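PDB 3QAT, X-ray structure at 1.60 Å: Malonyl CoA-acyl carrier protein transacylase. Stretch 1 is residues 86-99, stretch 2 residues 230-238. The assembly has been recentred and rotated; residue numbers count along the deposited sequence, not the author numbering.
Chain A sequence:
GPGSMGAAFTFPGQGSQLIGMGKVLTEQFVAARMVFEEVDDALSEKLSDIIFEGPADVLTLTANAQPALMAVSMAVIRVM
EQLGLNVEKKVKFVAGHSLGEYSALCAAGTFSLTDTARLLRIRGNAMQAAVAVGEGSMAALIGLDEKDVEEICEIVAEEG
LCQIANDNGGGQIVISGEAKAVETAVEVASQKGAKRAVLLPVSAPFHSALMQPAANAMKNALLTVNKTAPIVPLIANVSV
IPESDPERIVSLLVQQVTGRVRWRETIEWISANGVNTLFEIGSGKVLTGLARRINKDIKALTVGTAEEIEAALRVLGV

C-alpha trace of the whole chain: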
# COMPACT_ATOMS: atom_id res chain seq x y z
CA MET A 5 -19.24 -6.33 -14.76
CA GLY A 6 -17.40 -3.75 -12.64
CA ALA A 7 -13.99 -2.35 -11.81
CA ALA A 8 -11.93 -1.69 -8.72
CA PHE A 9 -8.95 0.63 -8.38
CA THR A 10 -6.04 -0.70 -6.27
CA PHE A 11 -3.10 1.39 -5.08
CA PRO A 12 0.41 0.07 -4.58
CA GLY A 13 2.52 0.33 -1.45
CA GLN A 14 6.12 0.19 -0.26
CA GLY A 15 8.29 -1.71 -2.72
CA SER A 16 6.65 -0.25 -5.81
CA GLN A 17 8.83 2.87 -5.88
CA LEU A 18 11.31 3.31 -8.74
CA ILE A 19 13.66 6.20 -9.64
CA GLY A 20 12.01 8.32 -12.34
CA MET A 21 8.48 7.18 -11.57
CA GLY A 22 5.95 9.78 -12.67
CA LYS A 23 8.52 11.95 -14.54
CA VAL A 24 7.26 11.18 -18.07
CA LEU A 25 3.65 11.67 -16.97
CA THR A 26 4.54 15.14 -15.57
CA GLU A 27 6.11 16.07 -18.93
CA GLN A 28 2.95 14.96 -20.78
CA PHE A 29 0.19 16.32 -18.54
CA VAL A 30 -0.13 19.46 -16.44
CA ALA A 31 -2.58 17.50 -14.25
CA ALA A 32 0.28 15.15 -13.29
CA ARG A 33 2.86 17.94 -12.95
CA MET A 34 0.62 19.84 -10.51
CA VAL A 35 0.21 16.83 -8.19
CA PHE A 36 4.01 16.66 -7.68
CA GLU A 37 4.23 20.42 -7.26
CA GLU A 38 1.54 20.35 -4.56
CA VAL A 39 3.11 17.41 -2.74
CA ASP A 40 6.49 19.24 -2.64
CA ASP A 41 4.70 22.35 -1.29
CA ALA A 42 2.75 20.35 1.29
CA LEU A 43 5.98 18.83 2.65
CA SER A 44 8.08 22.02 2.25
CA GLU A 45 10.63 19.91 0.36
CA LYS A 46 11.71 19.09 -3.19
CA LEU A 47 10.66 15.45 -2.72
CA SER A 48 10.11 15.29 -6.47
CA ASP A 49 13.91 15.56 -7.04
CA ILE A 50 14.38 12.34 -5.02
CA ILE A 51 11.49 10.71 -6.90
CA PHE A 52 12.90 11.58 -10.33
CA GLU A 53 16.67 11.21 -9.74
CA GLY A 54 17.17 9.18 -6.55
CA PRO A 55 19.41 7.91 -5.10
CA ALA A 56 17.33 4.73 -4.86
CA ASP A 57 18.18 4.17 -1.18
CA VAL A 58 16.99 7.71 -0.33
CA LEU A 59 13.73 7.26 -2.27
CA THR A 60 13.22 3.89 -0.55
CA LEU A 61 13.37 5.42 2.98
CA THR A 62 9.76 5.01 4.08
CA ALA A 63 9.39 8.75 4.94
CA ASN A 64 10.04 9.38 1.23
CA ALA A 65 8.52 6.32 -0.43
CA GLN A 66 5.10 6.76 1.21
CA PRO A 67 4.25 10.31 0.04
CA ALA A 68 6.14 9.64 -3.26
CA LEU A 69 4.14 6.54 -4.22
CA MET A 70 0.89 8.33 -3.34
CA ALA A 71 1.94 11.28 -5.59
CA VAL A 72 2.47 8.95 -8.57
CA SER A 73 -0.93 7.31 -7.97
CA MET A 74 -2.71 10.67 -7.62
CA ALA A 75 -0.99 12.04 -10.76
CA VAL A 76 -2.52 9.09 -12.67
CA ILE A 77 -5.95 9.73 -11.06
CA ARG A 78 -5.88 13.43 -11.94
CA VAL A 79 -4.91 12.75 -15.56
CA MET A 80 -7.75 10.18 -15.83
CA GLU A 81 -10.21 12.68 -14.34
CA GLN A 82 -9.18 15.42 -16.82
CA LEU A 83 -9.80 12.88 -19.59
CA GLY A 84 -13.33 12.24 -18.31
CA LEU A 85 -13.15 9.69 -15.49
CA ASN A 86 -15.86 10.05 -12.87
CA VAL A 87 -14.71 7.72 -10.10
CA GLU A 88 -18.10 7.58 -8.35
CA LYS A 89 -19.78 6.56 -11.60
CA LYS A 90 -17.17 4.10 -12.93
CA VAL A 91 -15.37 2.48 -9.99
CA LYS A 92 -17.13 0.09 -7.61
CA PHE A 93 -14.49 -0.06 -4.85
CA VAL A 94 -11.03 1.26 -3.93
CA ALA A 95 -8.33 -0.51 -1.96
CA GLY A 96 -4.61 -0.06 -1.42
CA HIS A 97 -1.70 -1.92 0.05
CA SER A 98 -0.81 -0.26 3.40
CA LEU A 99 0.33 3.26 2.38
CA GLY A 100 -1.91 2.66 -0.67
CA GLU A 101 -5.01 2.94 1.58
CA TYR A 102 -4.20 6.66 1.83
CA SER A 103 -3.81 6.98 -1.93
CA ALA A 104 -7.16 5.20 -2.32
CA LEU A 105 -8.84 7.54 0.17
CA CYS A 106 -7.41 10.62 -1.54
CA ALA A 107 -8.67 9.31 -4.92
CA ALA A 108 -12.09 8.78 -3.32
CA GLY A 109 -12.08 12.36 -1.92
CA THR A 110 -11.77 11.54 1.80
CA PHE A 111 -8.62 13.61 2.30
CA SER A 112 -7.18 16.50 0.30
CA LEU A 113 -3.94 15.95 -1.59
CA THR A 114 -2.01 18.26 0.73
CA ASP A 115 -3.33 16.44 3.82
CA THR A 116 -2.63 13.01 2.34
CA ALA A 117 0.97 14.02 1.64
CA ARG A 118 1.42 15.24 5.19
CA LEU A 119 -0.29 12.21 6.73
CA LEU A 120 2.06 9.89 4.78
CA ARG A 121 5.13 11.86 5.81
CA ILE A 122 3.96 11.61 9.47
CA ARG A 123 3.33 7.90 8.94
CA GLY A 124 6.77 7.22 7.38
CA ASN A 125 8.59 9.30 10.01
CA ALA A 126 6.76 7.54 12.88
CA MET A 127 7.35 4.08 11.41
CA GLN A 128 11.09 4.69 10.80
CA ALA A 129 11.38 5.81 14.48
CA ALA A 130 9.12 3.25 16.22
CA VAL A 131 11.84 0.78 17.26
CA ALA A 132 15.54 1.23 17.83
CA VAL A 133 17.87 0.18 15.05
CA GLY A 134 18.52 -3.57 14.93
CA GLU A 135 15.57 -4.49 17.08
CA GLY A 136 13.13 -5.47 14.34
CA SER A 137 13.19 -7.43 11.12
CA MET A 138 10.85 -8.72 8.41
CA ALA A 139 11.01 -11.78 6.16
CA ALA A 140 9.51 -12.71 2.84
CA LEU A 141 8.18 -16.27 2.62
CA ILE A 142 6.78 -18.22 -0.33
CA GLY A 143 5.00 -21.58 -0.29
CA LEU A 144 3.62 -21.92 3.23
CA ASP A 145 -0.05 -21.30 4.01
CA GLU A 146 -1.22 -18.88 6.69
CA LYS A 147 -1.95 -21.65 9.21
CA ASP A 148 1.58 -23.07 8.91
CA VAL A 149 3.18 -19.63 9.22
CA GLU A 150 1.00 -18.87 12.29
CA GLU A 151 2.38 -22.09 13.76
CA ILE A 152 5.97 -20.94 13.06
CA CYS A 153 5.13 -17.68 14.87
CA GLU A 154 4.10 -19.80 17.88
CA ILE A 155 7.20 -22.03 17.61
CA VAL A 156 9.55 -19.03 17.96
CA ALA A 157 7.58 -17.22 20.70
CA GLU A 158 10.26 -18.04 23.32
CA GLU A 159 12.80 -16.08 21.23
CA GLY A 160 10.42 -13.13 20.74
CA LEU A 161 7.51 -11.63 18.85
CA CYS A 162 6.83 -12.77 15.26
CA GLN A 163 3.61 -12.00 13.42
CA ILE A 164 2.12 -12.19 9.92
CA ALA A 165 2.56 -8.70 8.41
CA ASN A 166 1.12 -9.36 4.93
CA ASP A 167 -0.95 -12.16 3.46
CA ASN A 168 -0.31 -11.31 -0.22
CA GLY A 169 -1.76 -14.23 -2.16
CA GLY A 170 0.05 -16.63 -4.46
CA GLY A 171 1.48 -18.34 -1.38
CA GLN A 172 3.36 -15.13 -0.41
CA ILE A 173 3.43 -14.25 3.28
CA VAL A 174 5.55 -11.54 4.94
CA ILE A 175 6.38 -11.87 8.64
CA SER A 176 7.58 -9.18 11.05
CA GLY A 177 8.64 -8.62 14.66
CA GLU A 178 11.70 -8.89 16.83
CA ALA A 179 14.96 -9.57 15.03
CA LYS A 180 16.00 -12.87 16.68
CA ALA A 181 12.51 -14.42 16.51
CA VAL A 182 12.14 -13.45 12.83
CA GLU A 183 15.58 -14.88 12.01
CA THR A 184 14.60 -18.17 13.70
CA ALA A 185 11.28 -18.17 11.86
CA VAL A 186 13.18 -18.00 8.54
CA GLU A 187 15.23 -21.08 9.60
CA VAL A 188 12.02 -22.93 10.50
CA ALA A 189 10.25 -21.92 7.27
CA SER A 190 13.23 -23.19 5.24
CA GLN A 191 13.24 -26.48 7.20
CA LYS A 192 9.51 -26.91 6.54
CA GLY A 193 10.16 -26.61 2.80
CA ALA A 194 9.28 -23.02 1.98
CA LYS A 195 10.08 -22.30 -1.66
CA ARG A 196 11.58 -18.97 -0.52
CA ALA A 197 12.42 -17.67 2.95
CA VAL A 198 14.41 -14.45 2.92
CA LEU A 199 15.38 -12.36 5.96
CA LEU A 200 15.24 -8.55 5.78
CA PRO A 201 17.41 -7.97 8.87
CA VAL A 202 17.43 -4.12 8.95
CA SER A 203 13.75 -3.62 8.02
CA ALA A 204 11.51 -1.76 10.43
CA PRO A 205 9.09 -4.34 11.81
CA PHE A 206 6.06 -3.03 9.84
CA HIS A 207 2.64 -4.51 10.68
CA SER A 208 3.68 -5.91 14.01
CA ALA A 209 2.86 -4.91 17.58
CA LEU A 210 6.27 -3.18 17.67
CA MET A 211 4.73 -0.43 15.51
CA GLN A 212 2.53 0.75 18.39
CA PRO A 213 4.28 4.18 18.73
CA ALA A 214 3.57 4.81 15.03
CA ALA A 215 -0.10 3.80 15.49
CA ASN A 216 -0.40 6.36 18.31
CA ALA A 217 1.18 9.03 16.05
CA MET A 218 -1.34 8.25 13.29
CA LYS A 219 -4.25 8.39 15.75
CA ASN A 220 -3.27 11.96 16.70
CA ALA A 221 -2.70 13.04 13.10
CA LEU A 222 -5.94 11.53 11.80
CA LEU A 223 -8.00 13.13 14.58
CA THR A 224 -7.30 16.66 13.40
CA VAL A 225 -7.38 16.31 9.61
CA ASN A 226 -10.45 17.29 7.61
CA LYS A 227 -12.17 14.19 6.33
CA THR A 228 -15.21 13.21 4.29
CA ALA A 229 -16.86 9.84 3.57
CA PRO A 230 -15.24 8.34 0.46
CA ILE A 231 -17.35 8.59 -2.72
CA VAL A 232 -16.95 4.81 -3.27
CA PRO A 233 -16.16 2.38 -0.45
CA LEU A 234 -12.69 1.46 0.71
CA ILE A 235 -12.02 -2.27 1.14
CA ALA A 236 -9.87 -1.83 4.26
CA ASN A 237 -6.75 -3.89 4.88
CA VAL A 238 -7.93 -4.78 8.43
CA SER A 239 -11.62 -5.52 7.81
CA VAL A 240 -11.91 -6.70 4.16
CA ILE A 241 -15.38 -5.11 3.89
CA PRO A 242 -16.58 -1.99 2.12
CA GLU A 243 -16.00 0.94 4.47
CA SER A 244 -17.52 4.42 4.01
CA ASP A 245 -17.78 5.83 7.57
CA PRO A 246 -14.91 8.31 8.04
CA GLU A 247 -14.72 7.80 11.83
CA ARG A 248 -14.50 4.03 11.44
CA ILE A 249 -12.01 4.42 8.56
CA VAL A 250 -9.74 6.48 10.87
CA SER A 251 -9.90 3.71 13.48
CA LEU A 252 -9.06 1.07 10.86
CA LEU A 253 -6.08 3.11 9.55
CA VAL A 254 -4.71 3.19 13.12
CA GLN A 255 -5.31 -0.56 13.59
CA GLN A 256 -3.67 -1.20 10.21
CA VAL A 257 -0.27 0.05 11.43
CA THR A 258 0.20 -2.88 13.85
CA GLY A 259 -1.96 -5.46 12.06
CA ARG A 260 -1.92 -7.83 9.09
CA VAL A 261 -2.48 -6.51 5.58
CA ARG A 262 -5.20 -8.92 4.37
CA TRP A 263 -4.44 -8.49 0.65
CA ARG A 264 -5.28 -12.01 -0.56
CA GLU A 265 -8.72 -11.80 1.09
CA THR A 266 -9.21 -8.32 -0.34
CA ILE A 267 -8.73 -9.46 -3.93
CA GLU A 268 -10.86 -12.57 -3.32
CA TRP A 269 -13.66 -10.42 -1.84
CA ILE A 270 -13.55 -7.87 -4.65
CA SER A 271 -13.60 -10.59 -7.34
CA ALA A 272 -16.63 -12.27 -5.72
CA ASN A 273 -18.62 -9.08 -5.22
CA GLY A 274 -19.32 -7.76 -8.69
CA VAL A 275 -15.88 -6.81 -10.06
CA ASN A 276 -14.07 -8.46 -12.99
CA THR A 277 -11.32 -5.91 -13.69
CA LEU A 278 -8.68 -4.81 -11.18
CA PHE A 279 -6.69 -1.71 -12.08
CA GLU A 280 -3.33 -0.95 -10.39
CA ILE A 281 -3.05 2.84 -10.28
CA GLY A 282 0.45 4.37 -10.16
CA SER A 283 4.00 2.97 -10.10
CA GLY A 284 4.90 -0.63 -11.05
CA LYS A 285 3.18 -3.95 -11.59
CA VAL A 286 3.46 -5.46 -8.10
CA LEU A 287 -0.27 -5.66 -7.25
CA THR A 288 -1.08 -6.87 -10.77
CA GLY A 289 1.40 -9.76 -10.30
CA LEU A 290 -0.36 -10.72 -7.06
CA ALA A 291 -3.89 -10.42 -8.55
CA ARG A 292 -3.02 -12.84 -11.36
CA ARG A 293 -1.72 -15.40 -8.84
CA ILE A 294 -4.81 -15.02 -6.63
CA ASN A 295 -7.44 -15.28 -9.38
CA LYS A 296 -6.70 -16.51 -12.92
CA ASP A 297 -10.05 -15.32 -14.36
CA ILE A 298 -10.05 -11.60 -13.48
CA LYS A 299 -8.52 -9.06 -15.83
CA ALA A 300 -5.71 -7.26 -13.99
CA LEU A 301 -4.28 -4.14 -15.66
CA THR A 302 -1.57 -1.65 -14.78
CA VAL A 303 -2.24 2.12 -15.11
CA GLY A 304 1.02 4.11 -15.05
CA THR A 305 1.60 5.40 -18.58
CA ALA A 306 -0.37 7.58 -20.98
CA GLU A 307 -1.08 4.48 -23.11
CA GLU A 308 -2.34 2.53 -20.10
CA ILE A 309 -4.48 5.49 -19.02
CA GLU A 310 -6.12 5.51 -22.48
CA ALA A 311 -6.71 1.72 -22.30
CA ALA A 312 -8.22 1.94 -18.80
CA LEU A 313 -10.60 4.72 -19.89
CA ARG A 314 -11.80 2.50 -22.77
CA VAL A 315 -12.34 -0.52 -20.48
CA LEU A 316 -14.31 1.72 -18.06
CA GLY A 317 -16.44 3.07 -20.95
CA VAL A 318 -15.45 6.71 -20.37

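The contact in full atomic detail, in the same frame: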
# COMPACT_ATOMS: atom_id res chain seq x y z
N ASN A 86 -15.11 9.76 -14.08
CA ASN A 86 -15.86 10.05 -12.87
C ASN A 86 -15.77 8.79 -12.02
O ASN A 86 -16.37 7.77 -12.33
CB ASN A 86 -17.33 10.39 -13.19
CG ASN A 86 -18.13 10.79 -11.96
OD1 ASN A 86 -18.16 10.08 -10.95
ND2 ASN A 86 -18.82 11.93 -12.06
N VAL A 87 -14.96 8.87 -10.96
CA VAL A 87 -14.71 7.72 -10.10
C VAL A 87 -16.02 7.14 -9.54
O VAL A 87 -16.23 5.93 -9.58
CB VAL A 87 -13.72 8.08 -8.95
CG1 VAL A 87 -13.67 6.98 -7.91
CG2 VAL A 87 -12.35 8.37 -9.51
N GLU A 88 -16.89 8.02 -9.03
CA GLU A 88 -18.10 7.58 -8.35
C GLU A 88 -18.99 6.80 -9.31
O GLU A 88 -19.65 5.83 -8.93
CB GLU A 88 -18.84 8.79 -7.76
CG GLU A 88 -20.14 8.44 -7.07
CD GLU A 88 -20.82 9.66 -6.45
OE1 GLU A 88 -20.28 10.78 -6.57
OE2 GLU A 88 -21.90 9.48 -5.86
N LYS A 89 -18.96 7.20 -10.58
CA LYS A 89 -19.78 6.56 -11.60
C LYS A 89 -19.18 5.27 -12.15
O LYS A 89 -19.93 4.36 -12.54
CB LYS A 89 -20.07 7.54 -12.75
CG LYS A 89 -21.09 8.62 -12.39
CD LYS A 89 -21.39 9.49 -13.61
CE LYS A 89 -22.71 10.25 -13.45
NZ LYS A 89 -22.66 11.21 -12.31
N LYS A 90 -17.84 5.17 -12.17
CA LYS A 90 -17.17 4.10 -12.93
C LYS A 90 -16.44 3.04 -12.12
O LYS A 90 -16.09 1.98 -12.66
CB LYS A 90 -16.18 4.70 -13.94
CG LYS A 90 -16.83 5.55 -15.02
CD LYS A 90 -17.68 4.67 -15.94
CE LYS A 90 -18.14 5.44 -17.15
NZ LYS A 90 -18.95 4.55 -18.03
N VAL A 91 -16.19 3.34 -10.85
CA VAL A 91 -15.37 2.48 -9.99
C VAL A 91 -16.21 1.99 -8.82
O VAL A 91 -16.77 2.81 -8.07
CB VAL A 91 -14.12 3.24 -9.49
CG1 VAL A 91 -13.26 2.34 -8.60
CG2 VAL A 91 -13.30 3.76 -10.67
N LYS A 92 -16.32 0.68 -8.67
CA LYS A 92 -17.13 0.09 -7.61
C LYS A 92 -16.50 0.23 -6.22
O LYS A 92 -17.19 0.59 -5.25
CB LYS A 92 -17.44 -1.38 -7.93
CG LYS A 92 -18.63 -1.93 -7.19
CD LYS A 92 -19.11 -3.27 -7.79
CE LYS A 92 -20.52 -3.66 -7.33
NZ LYS A 92 -20.59 -4.50 -6.08
N PHE A 93 -15.19 -0.07 -6.13
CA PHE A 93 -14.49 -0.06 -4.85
C PHE A 93 -13.06 0.44 -5.06
O PHE A 93 -12.52 0.32 -6.16
CB PHE A 93 -14.37 -1.46 -4.26
CG PHE A 93 -15.69 -2.20 -4.14
CD1 PHE A 93 -16.67 -1.74 -3.25
CD2 PHE A 93 -15.94 -3.34 -4.89
CE1 PHE A 93 -17.90 -2.44 -3.13
CE2 PHE A 93 -17.15 -4.04 -4.77
CZ PHE A 93 -18.13 -3.57 -3.89
N VAL A 94 -12.49 0.98 -3.98
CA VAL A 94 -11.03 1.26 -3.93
C VAL A 94 -10.39 0.47 -2.82
O VAL A 94 -11.04 0.13 -1.84
CB VAL A 94 -10.71 2.78 -3.80
CG1 VAL A 94 -11.18 3.53 -5.05
CG2 VAL A 94 -11.29 3.37 -2.51
N ALA A 95 -9.10 0.16 -2.99
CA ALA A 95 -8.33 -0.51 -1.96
C ALA A 95 -6.86 -0.21 -2.22
O ALA A 95 -6.48 0.09 -3.34
CB ALA A 95 -8.56 -2.03 -2.02
N GLY A 96 -6.05 -0.27 -1.17
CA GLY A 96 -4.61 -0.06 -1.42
C GLY A 96 -3.79 -0.80 -0.40
O GLY A 96 -4.25 -1.11 0.70
N HIS A 97 -2.55 -1.11 -0.80
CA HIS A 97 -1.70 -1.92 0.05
C HIS A 97 -0.96 -1.01 1.05
O HIS A 97 0.00 -0.35 0.69
CB HIS A 97 -0.76 -2.76 -0.82
CG HIS A 97 -0.21 -3.96 -0.13
ND1 HIS A 97 0.75 -3.88 0.85
CD2 HIS A 97 -0.45 -5.29 -0.33
CE1 HIS A 97 1.06 -5.10 1.26
NE2 HIS A 97 0.35 -5.97 0.56
N SER A 98 -1.43 -1.00 2.30
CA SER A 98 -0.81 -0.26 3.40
C SER A 98 -0.76 1.26 3.15
O SER A 98 -1.78 1.93 3.35
CB SER A 98 0.54 -0.90 3.78
OG SER A 98 1.03 -0.31 4.98
N LEU A 99 0.35 1.84 2.70
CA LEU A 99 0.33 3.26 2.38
C LEU A 99 -0.72 3.53 1.28
O LEU A 99 -1.31 4.61 1.20
CB LEU A 99 1.72 3.75 1.95
CG LEU A 99 2.16 3.42 0.52
CD1 LEU A 99 1.71 4.41 -0.54
CD2 LEU A 99 3.70 3.31 0.51
N PRO A 230 -15.68 8.54 1.85
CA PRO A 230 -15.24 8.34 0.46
C PRO A 230 -16.42 8.17 -0.50
O PRO A 230 -17.47 7.63 -0.10
CB PRO A 230 -14.41 7.05 0.53
CG PRO A 230 -15.03 6.29 1.68
CD PRO A 230 -15.36 7.39 2.71
N ILE A 231 -16.25 8.61 -1.74
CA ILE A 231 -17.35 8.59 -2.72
C ILE A 231 -17.69 7.17 -3.22
O ILE A 231 -18.81 6.92 -3.72
CB ILE A 231 -17.06 9.52 -3.92
CG1 ILE A 231 -15.84 9.01 -4.69
CG2 ILE A 231 -16.96 10.98 -3.46
CD1 ILE A 231 -15.72 9.49 -6.06
N VAL A 232 -16.72 6.26 -3.11
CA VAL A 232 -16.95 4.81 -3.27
C VAL A 232 -16.25 4.13 -2.10
O VAL A 232 -15.32 4.71 -1.55
CB VAL A 232 -16.50 4.26 -4.64
CG1 VAL A 232 -17.13 5.05 -5.79
CG2 VAL A 232 -14.99 4.23 -4.79
N PRO A 233 -16.70 2.92 -1.69
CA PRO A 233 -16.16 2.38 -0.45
C PRO A 233 -14.71 1.93 -0.56
O PRO A 233 -14.26 1.50 -1.63
CB PRO A 233 -17.04 1.14 -0.19
CG PRO A 233 -18.30 1.36 -0.98
CD PRO A 233 -17.85 2.12 -2.19
N LEU A 234 -14.03 2.03 0.57
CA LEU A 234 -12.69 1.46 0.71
C LEU A 234 -12.77 0.02 1.24
O LEU A 234 -13.39 -0.22 2.30
CB LEU A 234 -11.93 2.33 1.70
CG LEU A 234 -10.52 1.82 2.04
CD1 LEU A 234 -9.52 2.16 0.92
CD2 LEU A 234 -10.04 2.34 3.41
N ILE A 235 -12.10 -0.92 0.57
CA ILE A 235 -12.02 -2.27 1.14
C ILE A 235 -10.78 -2.28 2.04
O ILE A 235 -9.65 -2.42 1.55
CB ILE A 235 -11.92 -3.37 0.06
CG1 ILE A 235 -12.96 -3.17 -1.05
CG2 ILE A 235 -12.04 -4.77 0.72
CD1 ILE A 235 -14.44 -3.03 -0.55
N ALA A 236 -10.98 -2.08 3.33
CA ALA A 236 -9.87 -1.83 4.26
C ALA A 236 -9.01 -3.05 4.48
O ALA A 236 -9.49 -4.17 4.55
CB ALA A 236 -10.40 -1.29 5.61
N ASN A 237 -7.71 -2.81 4.64
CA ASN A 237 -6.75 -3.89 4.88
C ASN A 237 -7.07 -4.74 6.12
O ASN A 237 -6.75 -5.93 6.14
CB ASN A 237 -5.33 -3.32 5.12
CG ASN A 237 -4.64 -2.74 3.89
OD1 ASN A 237 -3.57 -2.16 4.06
ND2 ASN A 237 -5.16 -2.94 2.69
N VAL A 238 -7.70 -4.13 7.14
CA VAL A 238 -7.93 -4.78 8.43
C VAL A 238 -9.24 -5.56 8.42
O VAL A 238 -9.34 -6.63 9.01
CB VAL A 238 -7.91 -3.72 9.58
CG1 VAL A 238 -8.49 -4.25 10.90
CG2 VAL A 238 -6.46 -3.25 9.78
O HOH W 1 -20.93 8.42 -2.88
O HOH W 2 -7.50 -0.66 1.30

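Two segments whose touching residues lie at least 138 positions apart in sequence run side by side, joined by a single beta bridge between V94 and L234. V94 satisfies both of its backbone polar groups there: its N donates to P233 O at 3.0 Å, nearly linear, and its O accepts from I235 N at 2.8 Å. V94 thus bonds to the residues flanking L234; the proline's missing amide hydrogen costs nothing here, because V94 uses its carbonyl.

Beyond the bridge, a side chain takes over from backbone pairing. The amide of N237 mimics a peptide group, its ND2 donating to G96 O (2.9 Å) while its OD1 accepts from S98 N (3.0 Å). Between these two arrangements a water fills the gap, accepting from G96 N at 2.9 Å and lying 2.8 Å from I235 O. Within stretch 1, N86 caps the short helix, its OD1 accepting from K89 N at 3.0 Å.

Apolar side chains pack along the bridge and the segment before it. V232 points toward stretch 1 and puts CG2 3.9 Å from V94 CG1. F93 CD1 meets I235 CD1 at 3.7 Å, and P233 CG sits at the ring edge, 4.2 Å from F93 CD1. On the helix, V87 CG1 touches I231 CD1 at 3.7 Å.

A carbon-to-carbonyl contact adds to these: V232 CG1 lies 3.2 Å from V91 O. One cost remains: V232 O is buried without a partner.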